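Periplasmic lipopolysaccharide transport protein LPTH (Pseudomonas aeruginosa, PDB 4UU4) binds lipopolysaccharide and is required for its transfer from the inner to the outer membrane, perhaps as part of a protein bridge across the periplasm. Local coordinates at residues N67-K72 / V82-K87; V119-A124 / S155-P160; G130-G135 / D165-P170. All blocks are in the same frame, centred on the assembly; numbering follows the deposited sequence.

Contact 1: N67-K72 / V82-K87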
ATOM      1  N   ASN A  67      -2.055 -11.633  -1.650  1.00 16.23           N
ATOM      2  CA  ASN A  67      -2.316 -12.862  -2.369  1.00 21.29           C
ATOM      3  C   ASN A  67      -2.003 -12.649  -3.836  1.00 19.29           C
ATOM      4  O   ASN A  67      -1.427 -13.513  -4.494  1.00 23.70           O
ATOM      5  CB  ASN A  67      -3.771 -13.282  -2.202  1.00 18.92           C
ATOM      6  CG  ASN A  67      -4.131 -13.526  -0.761  1.00 18.71           C
ATOM      7  OD1 ASN A  67      -5.174 -13.075  -0.284  1.00 28.76           O
ATOM      8  ND2 ASN A  67      -3.262 -14.233  -0.051  1.00 19.59           N
ATOM      9  N   THR A  68      -2.378 -11.477  -4.343  1.00 24.64           N
ATOM     10  CA  THR A  68      -2.131 -11.171  -5.744  1.00 28.12           C
ATOM     11  C   THR A  68      -1.656  -9.737  -5.930  1.00 36.83           C
ATOM     12  O   THR A  68      -2.318  -8.786  -5.494  1.00 30.62           O
ATOM     13  CB  THR A  68      -3.388 -11.391  -6.596  1.00 37.45           C
ATOM     14  OG1 THR A  68      -3.955 -12.671  -6.293  1.00 50.97           O
ATOM     15  CG2 THR A  68      -3.049 -11.308  -8.081  1.00 32.35           C
ATOM     16  N   VAL A  69      -0.514  -9.587  -6.596  1.00 26.35           N
ATOM     17  CA  VAL A  69       0.068  -8.270  -6.821  1.00 22.63           C
ATOM     18  C   VAL A  69       0.295  -7.985  -8.304  1.00 26.43           C
ATOM     19  O   VAL A  69       0.829  -8.809  -9.029  1.00 29.60           O
ATOM     20  CB  VAL A  69       1.383  -8.110  -6.035  1.00 21.59           C
ATOM     21  CG1 VAL A  69       2.036  -6.771  -6.337  1.00 21.38           C
ATOM     22  CG2 VAL A  69       1.110  -8.235  -4.543  1.00 18.83           C
ATOM     23  N   THR A  70      -0.133  -6.815  -8.757  1.00 27.26           N
ATOM     24  CA  THR A  70       0.102  -6.411 -10.133  1.00 29.47           C
ATOM     25  C   THR A  70       0.961  -5.155 -10.179  1.00 33.11           C
ATOM     26  O   THR A  70       0.667  -4.175  -9.497  1.00 30.53           O
ATOM     27  CB  THR A  70      -1.214  -6.131 -10.878  1.00 30.75           C
ATOM     28  OG1 THR A  70      -2.051  -7.293 -10.834  1.00 30.36           O
ATOM     29  CG2 THR A  70      -0.932  -5.766 -12.327  1.00 35.46           C
ATOM     30  N   LEU A  71       2.027  -5.197 -10.979  1.00 33.22           N
ATOM     31  CA  LEU A  71       2.839  -4.018 -11.252  1.00 29.95           C
ATOM     32  C   LEU A  71       2.500  -3.478 -12.626  1.00 39.64           C
ATOM     33  O   LEU A  71       2.530  -4.219 -13.616  1.00 47.88           O
ATOM     34  CB  LEU A  71       4.328  -4.350 -11.221  1.00 28.45           C
ATOM     35  CG  LEU A  71       4.867  -5.200 -10.077  1.00 32.81           C
ATOM     36  CD1 LEU A  71       6.386  -5.222 -10.109  1.00 39.53           C
ATOM     37  CD2 LEU A  71       4.375  -4.692  -8.752  1.00 36.86           C
ATOM     38  N   LYS A  72       2.178  -2.191 -12.689  1.00 37.69           N
ATOM     39  CA  LYS A  72       1.986  -1.542 -13.977  1.00 38.16           C
ATOM     40  C   LYS A  72       3.175  -0.637 -14.238  1.00 41.65           C
ATOM     41  O   LYS A  72       3.612   0.086 -13.346  1.00 42.97           O
ATOM     42  CB  LYS A  72       0.684  -0.745 -14.000  1.00 40.12           C
ATOM     43  CG  LYS A  72      -0.556  -1.595 -13.761  1.00 49.76           C
ATOM     44  CD  LYS A  72      -1.816  -0.743 -13.745  1.00125.66           C
ATOM     45  CE  LYS A  72      -3.069  -1.587 -13.543  1.00 57.76           C
ATOM     46  NZ  LYS A  72      -3.186  -2.150 -12.164  1.00 58.52           N
ATOM     47  N   VAL A  82       1.797  -0.201  -7.926  1.00 27.10           N
ATOM     48  CA  VAL A  82       1.831  -1.572  -7.443  1.00 29.43           C
ATOM     49  C   VAL A  82       0.538  -1.854  -6.686  1.00 28.38           C
ATOM     50  O   VAL A  82       0.354  -1.369  -5.574  1.00 27.40           O
ATOM     51  CB  VAL A  82       3.019  -1.782  -6.482  1.00 26.75           C
ATOM     52  CG1 VAL A  82       3.015  -3.192  -5.915  1.00 19.10           C
ATOM     53  CG2 VAL A  82       4.331  -1.478  -7.189  1.00 21.61           C
ATOM     54  N   THR A  83      -0.361  -2.631  -7.279  1.00 29.19           N
ATOM     55  CA  THR A  83      -1.626  -2.938  -6.621  1.00 25.45           C
ATOM     56  C   THR A  83      -1.593  -4.318  -5.976  1.00 26.85           C
ATOM     57  O   THR A  83      -1.370  -5.318  -6.652  1.00 26.18           O
ATOM     58  CB  THR A  83      -2.810  -2.874  -7.600  1.00 24.57           C
ATOM     59  OG1 THR A  83      -2.816  -1.607  -8.264  1.00 35.05           O
ATOM     60  CG2 THR A  83      -4.120  -3.055  -6.858  1.00 24.53           C
ATOM     61  N   SER A  84      -1.822  -4.362  -4.666  1.00 27.80           N
ATOM     62  CA  SER A  84      -1.884  -5.615  -3.923  1.00 29.22           C
ATOM     63  C   SER A  84      -3.291  -5.921  -3.408  1.00 38.03           C
ATOM     64  O   SER A  84      -4.046  -5.019  -3.024  1.00 40.83           O
ATOM     65  CB  SER A  84      -0.897  -5.600  -2.753  1.00 33.86           C
ATOM     66  OG  SER A  84      -0.925  -6.829  -2.045  1.00 39.87           O
ATOM     67  N   VAL A  85      -3.622  -7.211  -3.401  1.00 37.57           N
ATOM     68  CA  VAL A  85      -4.901  -7.700  -2.895  1.00 29.81           C
ATOM     69  C   VAL A  85      -4.682  -8.919  -2.000  1.00 28.77           C
ATOM     70  O   VAL A  85      -4.018  -9.889  -2.401  1.00 36.19           O
ATOM     71  CB  VAL A  85      -5.854  -8.086  -4.048  1.00 31.93           C
ATOM     72  CG1 VAL A  85      -6.996  -8.952  -3.536  1.00 32.79           C
ATOM     73  CG2 VAL A  85      -6.375  -6.840  -4.760  1.00 27.85           C
ATOM     74  N   GLY A  86      -5.238  -8.853  -0.791  1.00 34.21           N
ATOM     75  CA  GLY A  86      -5.146  -9.930   0.183  1.00 39.83           C
ATOM     76  C   GLY A  86      -6.289  -9.895   1.190  1.00 27.16           C
ATOM     77  O   GLY A  86      -7.306  -9.243   0.954  1.00 20.75           O
ATOM     78  N   LYS A  87      -6.128 -10.603   2.309  1.00 18.43           N
ATOM     79  CA  LYS A  87      -7.122 -10.582   3.386  1.00 23.61           C
ATOM     80  C   LYS A  87      -6.516 -10.324   4.771  1.00 26.48           C
ATOM     81  O   LYS A  87      -6.486 -11.226   5.608  1.00 19.43           O
ATOM     82  CB  LYS A  87      -7.892 -11.907   3.439  1.00 32.48           C
ATOM     83  CG  LYS A  87      -8.051 -12.645   2.116  1.00 41.48           C
ATOM     84  CD  LYS A  87      -9.306 -12.221   1.374  1.00 47.55           C
ATOM     85  CE  LYS A  87      -9.620 -13.187   0.245  1.00 60.52           C
ATOM     86  NZ  LYS A  87     -10.887 -12.844  -0.454  1.00 69.33           N
TER
HETATM   87  O   HOH W   1      -3.413  -7.543  -7.375  1.00 36.93           O

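Contact 2: V119-A124 / S155-P160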
ATOM      1  N   VAL A 119      -2.873   4.245  -1.516  1.00 25.52           N
ATOM      2  CA  VAL A 119      -4.300   4.260  -1.204  1.00 26.91           C
ATOM      3  C   VAL A 119      -4.834   2.894  -0.767  1.00 28.06           C
ATOM      4  O   VAL A 119      -4.727   1.899  -1.481  1.00 26.86           O
ATOM      5  CB  VAL A 119      -5.150   4.861  -2.349  1.00 28.45           C
ATOM      6  CG1 VAL A 119      -4.715   4.302  -3.685  1.00 35.68           C
ATOM      7  CG2 VAL A 119      -6.630   4.612  -2.108  1.00 24.45           C
ATOM      8  N   LEU A 120      -5.392   2.875   0.438  1.00 32.62           N
ATOM      9  CA  LEU A 120      -5.968   1.685   1.042  1.00 24.83           C
ATOM     10  C   LEU A 120      -7.484   1.759   0.925  1.00 26.12           C
ATOM     11  O   LEU A 120      -8.094   2.735   1.349  1.00 27.95           O
ATOM     12  CB  LEU A 120      -5.569   1.609   2.517  1.00 25.03           C
ATOM     13  CG  LEU A 120      -4.082   1.839   2.807  1.00 34.23           C
ATOM     14  CD1 LEU A 120      -3.883   2.984   3.787  1.00 37.22           C
ATOM     15  CD2 LEU A 120      -3.434   0.577   3.339  1.00 43.03           C
ATOM     16  N   ILE A 121      -8.087   0.731   0.340  1.00 27.21           N
ATOM     17  CA  ILE A 121      -9.532   0.686   0.174  1.00 28.24           C
ATOM     18  C   ILE A 121      -9.985  -0.461   1.071  1.00 33.40           C
ATOM     19  O   ILE A 121      -9.182  -1.326   1.440  1.00 28.94           O
ATOM     20  CB  ILE A 121      -9.937   0.761  -1.315  1.00 25.32           C
ATOM     21  CG1 ILE A 121      -9.420   2.056  -1.945  1.00 30.83           C
ATOM     22  CG2 ILE A 121     -11.445   0.665  -1.480  1.00 28.21           C
ATOM     23  CD1 ILE A 121     -10.107   2.414  -3.245  1.00 32.17           C
ATOM     24  N   ASP A 122     -11.272  -0.439   1.416  1.00 34.85           N
ATOM     25  CA  ASP A 122     -12.026  -1.544   2.065  1.00 29.76           C
ATOM     26  C   ASP A 122     -11.571  -2.239   3.341  1.00 25.85           C
ATOM     27  O   ASP A 122     -11.023  -3.335   3.304  1.00 31.90           O
ATOM     28  CB  ASP A 122     -12.275  -2.683   1.096  1.00 21.33           C
ATOM     29  CG  ASP A 122     -13.655  -3.280   1.271  1.00 29.48           C
ATOM     30  OD1 ASP A 122     -14.308  -2.972   2.285  1.00 39.82           O
ATOM     31  OD2 ASP A 122     -14.087  -4.058   0.389  1.00 27.09           O
ATOM     32  N   GLN A 123     -11.850  -1.606   4.470  1.00 23.66           N
ATOM     33  CA  GLN A 123     -11.251  -1.871   5.775  1.00 28.97           C
ATOM     34  C   GLN A 123      -9.876  -1.202   6.007  1.00 31.89           C
ATOM     35  O   GLN A 123      -9.019  -1.746   6.699  1.00 18.69           O
ATOM     36  CB  GLN A 123     -11.238  -3.350   6.101  1.00 24.96           C
ATOM     37  CG  GLN A 123     -12.634  -3.925   6.061  1.00 22.50           C
ATOM     38  CD  GLN A 123     -12.649  -5.419   5.864  1.00 24.00           C
ATOM     39  OE1 GLN A 123     -13.594  -5.969   5.301  1.00 31.60           O
ATOM     40  NE2 GLN A 123     -11.606  -6.091   6.333  1.00 24.81           N
ATOM     41  N   ALA A 124      -9.709  -0.014   5.435  1.00 19.43           N
ATOM     42  CA  ALA A 124      -8.455   0.718   5.523  1.00 29.39           C
ATOM     43  C   ALA A 124      -8.037   0.987   6.972  1.00 29.89           C
ATOM     44  O   ALA A 124      -8.753   1.645   7.725  1.00 28.51           O
ATOM     45  CB  ALA A 124      -8.559   2.020   4.748  1.00 28.30           C
ATOM     46  N   SER A 155     -15.883   3.198  -5.279  1.00 73.86           N
ATOM     47  CA  SER A 155     -15.135   1.947  -5.220  1.00 75.22           C
ATOM     48  C   SER A 155     -16.007   0.792  -4.715  1.00 83.29           C
ATOM     49  O   SER A 155     -15.576  -0.361  -4.698  1.00 87.22           O
ATOM     50  CB  SER A 155     -13.881   2.098  -4.356  1.00 64.96           C
ATOM     51  OG  SER A 155     -13.125   3.235  -4.736  1.00 70.55           O
ATOM     52  N   GLN A 156     -17.229   1.120  -4.305  1.00 92.93           N
ATOM     53  CA  GLN A 156     -18.232   0.131  -3.897  1.00 89.89           C
ATOM     54  C   GLN A 156     -17.789  -0.953  -2.909  1.00 81.19           C
ATOM     55  O   GLN A 156     -17.872  -2.147  -3.199  1.00 78.60           O
ATOM     56  CB  GLN A 156     -18.884  -0.509  -5.126  1.00146.12           C
ATOM     57  CG  GLN A 156     -20.333  -0.925  -4.904  1.00149.16           C
ATOM     58  CD  GLN A 156     -20.494  -2.421  -4.714  1.00152.12           C
ATOM     59  OE1 GLN A 156     -20.394  -3.190  -5.670  1.00156.37           O
ATOM     60  NE2 GLN A 156     -20.749  -2.841  -3.480  1.00150.37           N
ATOM     61  N   VAL A 157     -17.314  -0.508  -1.747  1.00 61.64           N
ATOM     62  CA  VAL A 157     -16.675  -1.359  -0.744  1.00 37.60           C
ATOM     63  C   VAL A 157     -17.539  -2.532  -0.292  1.00 31.46           C
ATOM     64  O   VAL A 157     -18.765  -2.468  -0.324  1.00 37.64           O
ATOM     65  CB  VAL A 157     -16.292  -0.539   0.511  1.00 31.92           C
ATOM     66  CG1 VAL A 157     -15.289   0.541   0.162  1.00 40.00           C
ATOM     67  CG2 VAL A 157     -17.525   0.080   1.137  1.00 31.56           C
ATOM     68  N   THR A 158     -16.890  -3.604   0.145  1.00 31.37           N
ATOM     69  CA  THR A 158     -17.608  -4.773   0.633  1.00 33.71           C
ATOM     70  C   THR A 158     -17.971  -4.581   2.099  1.00 32.05           C
ATOM     71  O   THR A 158     -18.921  -5.178   2.602  1.00 36.65           O
ATOM     72  CB  THR A 158     -16.781  -6.058   0.465  1.00 27.51           C
ATOM     73  OG1 THR A 158     -15.556  -5.941   1.195  1.00 23.34           O
ATOM     74  CG2 THR A 158     -16.461  -6.280  -0.994  1.00 28.03           C
ATOM     75  N   SER A 159     -17.205  -3.737   2.778  1.00 28.22           N
ATOM     76  CA  SER A 159     -17.488  -3.404   4.168  1.00 40.14           C
ATOM     77  C   SER A 159     -17.749  -1.915   4.335  1.00 40.34           C
ATOM     78  O   SER A 159     -16.832  -1.152   4.628  1.00 42.17           O
ATOM     79  CB  SER A 159     -16.331  -3.831   5.070  1.00 37.80           C
ATOM     80  OG  SER A 159     -16.195  -5.239   5.081  1.00 58.46           O
ATOM     81  N   PRO A 160     -19.016  -1.501   4.147  1.00 34.52           N
ATOM     82  CA  PRO A 160     -19.401  -0.086   4.275  1.00 36.08           C
ATOM     83  C   PRO A 160     -19.089   0.500   5.646  1.00 34.52           C
ATOM     84  O   PRO A 160     -19.413  -0.096   6.671  1.00 33.47           O
ATOM     85  CB  PRO A 160     -20.914  -0.125   4.045  1.00 40.37           C
ATOM     86  CG  PRO A 160     -21.129  -1.343   3.207  1.00 41.13           C
ATOM     87  CD  PRO A 160     -20.140  -2.341   3.716  1.00 36.97           C
TER

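Contact 3: G130-G135 / D165-P170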
ATOM      1  N   GLY A 130       1.337   3.863  17.904  1.00 83.46           N
ATOM      2  CA  GLY A 130       0.261   3.673  18.860  1.00 75.13           C
ATOM      3  C   GLY A 130      -1.059   4.250  18.384  1.00 71.70           C
ATOM      4  O   GLY A 130      -2.127   3.799  18.797  1.00 80.38           O
ATOM      5  N   ASN A 131      -0.985   5.249  17.512  1.00 56.89           N
ATOM      6  CA  ASN A 131      -2.179   5.872  16.949  1.00 44.05           C
ATOM      7  C   ASN A 131      -2.816   5.020  15.849  1.00 43.50           C
ATOM      8  O   ASN A 131      -2.224   4.809  14.792  1.00 43.92           O
ATOM      9  CB  ASN A 131      -1.859   7.283  16.430  1.00 47.64           C
ATOM     10  CG  ASN A 131      -1.398   8.226  17.537  1.00 54.84           C
ATOM     11  OD1 ASN A 131      -1.246   7.820  18.688  1.00 56.53           O
ATOM     12  ND2 ASN A 131      -1.171   9.489  17.188  1.00 55.95           N
ATOM     13  N   THR A 132      -4.027   4.529  16.101  1.00 45.25           N
ATOM     14  CA  THR A 132      -4.715   3.682  15.125  1.00 34.00           C
ATOM     15  C   THR A 132      -5.788   4.442  14.337  1.00 36.25           C
ATOM     16  O   THR A 132      -6.581   5.197  14.892  1.00 36.48           O
ATOM     17  CB  THR A 132      -5.275   2.382  15.769  1.00 40.58           C
ATOM     18  OG1 THR A 132      -4.235   1.400  15.853  1.00 46.96           O
ATOM     19  CG2 THR A 132      -6.435   1.807  14.965  1.00 37.32           C
ATOM     20  N   PHE A 133      -5.773   4.227  13.028  1.00 44.63           N
ATOM     21  CA  PHE A 133      -6.620   4.925  12.078  1.00 45.11           C
ATOM     22  C   PHE A 133      -7.456   3.892  11.339  1.00 37.61           C
ATOM     23  O   PHE A 133      -6.918   2.899  10.869  1.00 36.44           O
ATOM     24  CB  PHE A 133      -5.728   5.604  11.045  1.00 63.15           C
ATOM     25  CG  PHE A 133      -5.742   7.095  11.106  1.00 66.54           C
ATOM     26  CD1 PHE A 133      -6.843   7.807  10.669  1.00 73.51           C
ATOM     27  CD2 PHE A 133      -4.636   7.791  11.561  1.00 80.96           C
ATOM     28  CE1 PHE A 133      -6.853   9.188  10.708  1.00 91.60           C
ATOM     29  CE2 PHE A 133      -4.639   9.170  11.602  1.00 93.20           C
ATOM     30  CZ  PHE A 133      -5.747   9.871  11.176  1.00 98.49           C
ATOM     31  N   GLU A 134      -8.761   4.120  11.221  1.00 29.84           N
ATOM     32  CA  GLU A 134      -9.624   3.206  10.473  1.00 24.82           C
ATOM     33  C   GLU A 134     -10.634   3.959   9.623  1.00 28.62           C
ATOM     34  O   GLU A 134     -11.167   4.981  10.048  1.00 28.84           O
ATOM     35  CB  GLU A 134     -10.342   2.232  11.409  1.00 30.91           C
ATOM     36  CG  GLU A 134      -9.579   0.946  11.670  1.00 37.19           C
ATOM     37  CD  GLU A 134     -10.133   0.165  12.843  1.00 55.06           C
ATOM     38  OE1 GLU A 134     -10.326   0.770  13.919  1.00 63.94           O
ATOM     39  OE2 GLU A 134     -10.367  -1.052  12.699  1.00 63.83           O
ATOM     40  N   GLY A 135     -10.889   3.448   8.422  1.00 21.54           N
ATOM     41  CA  GLY A 135     -11.775   4.110   7.482  1.00 22.70           C
ATOM     42  C   GLY A 135     -12.103   3.266   6.267  1.00 28.68           C
ATOM     43  O   GLY A 135     -11.518   2.202   6.054  1.00 32.24           O
ATOM     44  N   ASP A 165     -12.787   6.011  12.297  1.00 35.50           N
ATOM     45  CA  ASP A 165     -12.413   5.969  13.705  1.00 33.07           C
ATOM     46  C   ASP A 165     -10.943   6.324  13.884  1.00 36.01           C
ATOM     47  O   ASP A 165     -10.110   6.014  13.034  1.00 42.53           O
ATOM     48  CB  ASP A 165     -12.693   4.589  14.304  1.00 46.20           C
ATOM     49  CG  ASP A 165     -13.887   4.592  15.237  1.00 66.57           C
ATOM     50  OD1 ASP A 165     -13.795   5.204  16.322  1.00 73.64           O
ATOM     51  OD2 ASP A 165     -14.916   3.975  14.891  1.00 76.16           O
ATOM     52  N   MET A 166     -10.637   6.963  15.005  1.00 32.84           N
ATOM     53  CA  MET A 166      -9.286   7.412  15.295  1.00 34.54           C
ATOM     54  C   MET A 166      -8.980   7.207  16.772  1.00 42.64           C
ATOM     55  O   MET A 166      -9.794   7.544  17.627  1.00 40.61           O
ATOM     56  CB  MET A 166      -9.157   8.895  14.941  1.00 50.40           C
ATOM     57  CG  MET A 166      -7.826   9.522  15.316  1.00 50.71           C
ATOM     58  SD  MET A 166      -6.438   8.672  14.551  1.00 68.37           S
ATOM     59  CE  MET A 166      -5.063   9.581  15.244  1.00 91.93           C
ATOM     60  N   VAL A 167      -7.814   6.646  17.077  1.00 38.71           N
ATOM     61  CA  VAL A 167      -7.358   6.582  18.462  1.00 51.96           C
ATOM     62  C   VAL A 167      -5.918   7.055  18.623  1.00 50.42           C
ATOM     63  O   VAL A 167      -5.013   6.597  17.926  1.00 47.52           O
ATOM     64  CB  VAL A 167      -7.526   5.179  19.082  1.00 42.06           C
ATOM     65  CG1 VAL A 167      -8.993   4.880  19.343  1.00 52.01           C
ATOM     66  CG2 VAL A 167      -6.926   4.131  18.191  1.00 46.45           C
ATOM     67  N   ILE A 168      -5.732   7.998  19.542  1.00 65.36           N
ATOM     68  CA  ILE A 168      -4.413   8.464  19.931  1.00 77.24           C
ATOM     69  C   ILE A 168      -4.101   7.880  21.296  1.00 84.91           C
ATOM     70  O   ILE A 168      -4.761   8.208  22.280  1.00 88.14           O
ATOM     71  CB  ILE A 168      -4.361   9.997  20.039  1.00 26.93           C
ATOM     72  CG1 ILE A 168      -4.641  10.647  18.682  1.00 26.93           C
ATOM     73  CG2 ILE A 168      -3.005  10.443  20.566  1.00 26.93           C
ATOM     74  CD1 ILE A 168      -4.730  12.163  18.738  1.00 26.93           C
ATOM     75  N   GLN A 169      -3.099   7.008  21.350  1.00 64.03           N
ATOM     76  CA  GLN A 169      -2.721   6.359  22.597  1.00 66.23           C
ATOM     77  C   GLN A 169      -1.733   7.245  23.356  1.00 69.22           C
ATOM     78  O   GLN A 169      -0.769   7.738  22.773  1.00 70.07           O
ATOM     79  CB  GLN A 169      -2.112   4.984  22.308  1.00 65.63           C
ATOM     80  CG  GLN A 169      -2.503   3.900  23.299  1.00 70.38           C
ATOM     81  CD  GLN A 169      -3.957   3.488  23.178  1.00 67.07           C
ATOM     82  OE1 GLN A 169      -4.477   3.319  22.074  1.00 67.36           O
ATOM     83  NE2 GLN A 169      -4.621   3.321  24.316  1.00 63.08           N
ATOM     84  N   PRO A 170      -1.975   7.451  24.659  1.00 71.13           N
ATOM     85  CA  PRO A 170      -1.158   8.313  25.524  1.00 79.03           C
ATOM     86  C   PRO A 170       0.260   7.779  25.704  1.00 85.31           C
ATOM     87  O   PRO A 170       1.206   8.567  25.652  1.00 88.49           O
ATOM     88  CB  PRO A 170      -1.906   8.270  26.860  1.00 77.33           C
ATOM     89  CG  PRO A 170      -2.626   6.967  26.833  1.00 72.91           C
ATOM     90  CD  PRO A 170      -3.048   6.780  25.411  1.00 69.10           C
TER

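Contact 1: N67-K72 / V82-K87
Thr-68 and Thr-70 pair with Val-85 and Thr-83 in hydrogen-bonded antiparallel fashion, the strand axes of this hairpin running 4.7 Å apart at 169° between their N-to-C directions. The bonds come in reciprocal pairs, Thr-70 N to Thr-83 O and Thr-83 N to Thr-70 O both being 2.9 Å. At the corner the pairing ends in a classic beta bulge: Asn-67 N, at 2.7 Å, and Thr-68 N, at 3.0 Å, both donate to Val-85 O, Thr-68 N in the carbonyl plane and Asn-67 N tilted from it by 26°. The extra residue falls where the chain turns a corner towards the other sheet, and Val-85 O accepts from both donors.

Side chains then sort by face. On one lie Val-69, Leu-71, Val-82 and Ser-84. The methyl CG1 of Val-82 touches two side chains of the other strand, 3.5 Å from Leu-71 CD2 and 3.7 Å from Val-69 CG1; Leu-71 and Val-82 run side by side, pointing the same way. The branched and aliphatic residues suit the inner side of a jellyroll, where Val-69 also packs on Val-55 and Val-57 of the facing sheet. Ser-84 OG, anti to its own backbone N (chi1 -178°), lies against Val-69 CG2 at 3.5 Å, yet it is satisfied by a hydrogen bond to Thr-65 O. A small hydroxyl thus fits a mostly apolar face. The other face carries Thr-68, Thr-70, Thr-83 and Val-85, beta-branched residues that favour extended backbone.

Backbone bonds therefore hold the two strands in register, while the difference between the faces, apolar packing inside and threonines and Val-85 on the other side, is consistent with a jellyroll that binds lipopolysaccharide in the aqueous periplasm.

Contact 2: V119-A124 / S155-P160
The carboxylate of Asp-122 is met from opposite faces of its plane by one residue: Thr-158 N and Thr-158 OG1 both approach Asp-122 OD2 on its syn side, each about 30° out of the plane. The other oxygen is met at its syn lone pair, the side of its fellow oxygen, by Ser-159 N, 3.0 Å from Asp-122 OD1. This network ties a long loop to a corner of the beta-jellyroll, where the chain leaves strand 117-121 of one sheet and turns towards strand 124-128 of the other.

Aspartate suits the place because its short side chain offers two acceptor oxygens to the successive N-H groups of Thr-158 and Ser-159. Thr-158 N lies 2.8 Å from Asp-122 OD2. Threonine adds a third donor: chi1 of 60° sets its OG1 between the backbone N and the carbonyl carbon, from where it reaches OD2 across the plane from its own N-H. Asp-122 is buried, and three donors on its carboxylate would probably favour the charged form.

Van der Waals contacts accompany the hydrogen bonds. Ile-121 and Val-157 cross at about a right angle, with Ile-121 CG2 4.2 Å from Val-157 CG1, while Ile-121 CD1 reaches 3.5 Å from OG of the poorly ordered Ser-155. Leu-107 touches the side chains of Asp-122, Gln-123 and Thr-158, and so adds a hydrophobic neighbour to the same corner.

Gln-123, exposed at the outer end, has a side chain long enough to reach Ser-159, its CG 3.8 Å from Ser-159 CB. Beyond CG the chain is extended, and the amide oxygen accepts the last bond of the series: Ser-159 OG donates to Gln-123 OE1 at 2.7 Å, tilted 20° from the carbonyl plane.

Contact 3: G130-G135 / D165-P170
Met-166 meets Phe-133 through a chain that first runs anti, with CG opposite the backbone N (chi1 175°), and then bends at chi2 (58°), which turns SD onto the ring. The sulfur lies over the ring centre, 3.5 Å from the centroid of Phe-133 and only 11° off the ring normal, a Met-aromatic contact over the face. The methyl CE lies nearest Phe-133 CE2, at 3.7 Å. Methionine's flexible, polarisable thioether suits a flat aromatic partner.

The two residues form a non-hydrogen-bonded pair between antiparallel strands. Flanking them, Val-167 N donates to Thr-132 O at 2.9 Å, and Glu-134 N and Asp-165 O are likewise 2.9 Å apart. On the opposite face Thr-132 and Val-167 lie side by side, with Val-167 CG2 3.4 Å from Thr-132 CB; both are beta-branched, as fits a strand. Beyond the end of strand 165-167, Gln-169 N donates a weak bond to Asn-131 OD1 at 3.3 Å. Glu-134 and Asp-165 bring like charges to one face, and Arg-161 makes a long, weak ion pair with each, which may ease their repulsion.

Strand 165-167, the outermost strand of its sheet within this chain, is thus fastened by backbone bonds and the sulfur-ring contact; such an edge could offer its backbone to another subunit, as in LptA oligomers.

The three contacts are spread along the jellyroll. Contact 1 is a hairpin within one sheet, contact 2 reaches that same sheet at strand 117-121, and contact 3 ends the other sheet. Centres of contacts 1 and 2 are 15 Å apart, their nearest atoms about 7 Å apart. Contacts 1 and 3, with centres 26 Å apart, lie on opposite sides of the chain's centre. Contacts 2 and 3 touch: Ala-124 O is 2.9 Å from Gly-135 N, a probable hydrogen bond. Their segments also alternate in sequence, and 155-160 comes just before strand 165-167, whereas contact 1 closes before either opens.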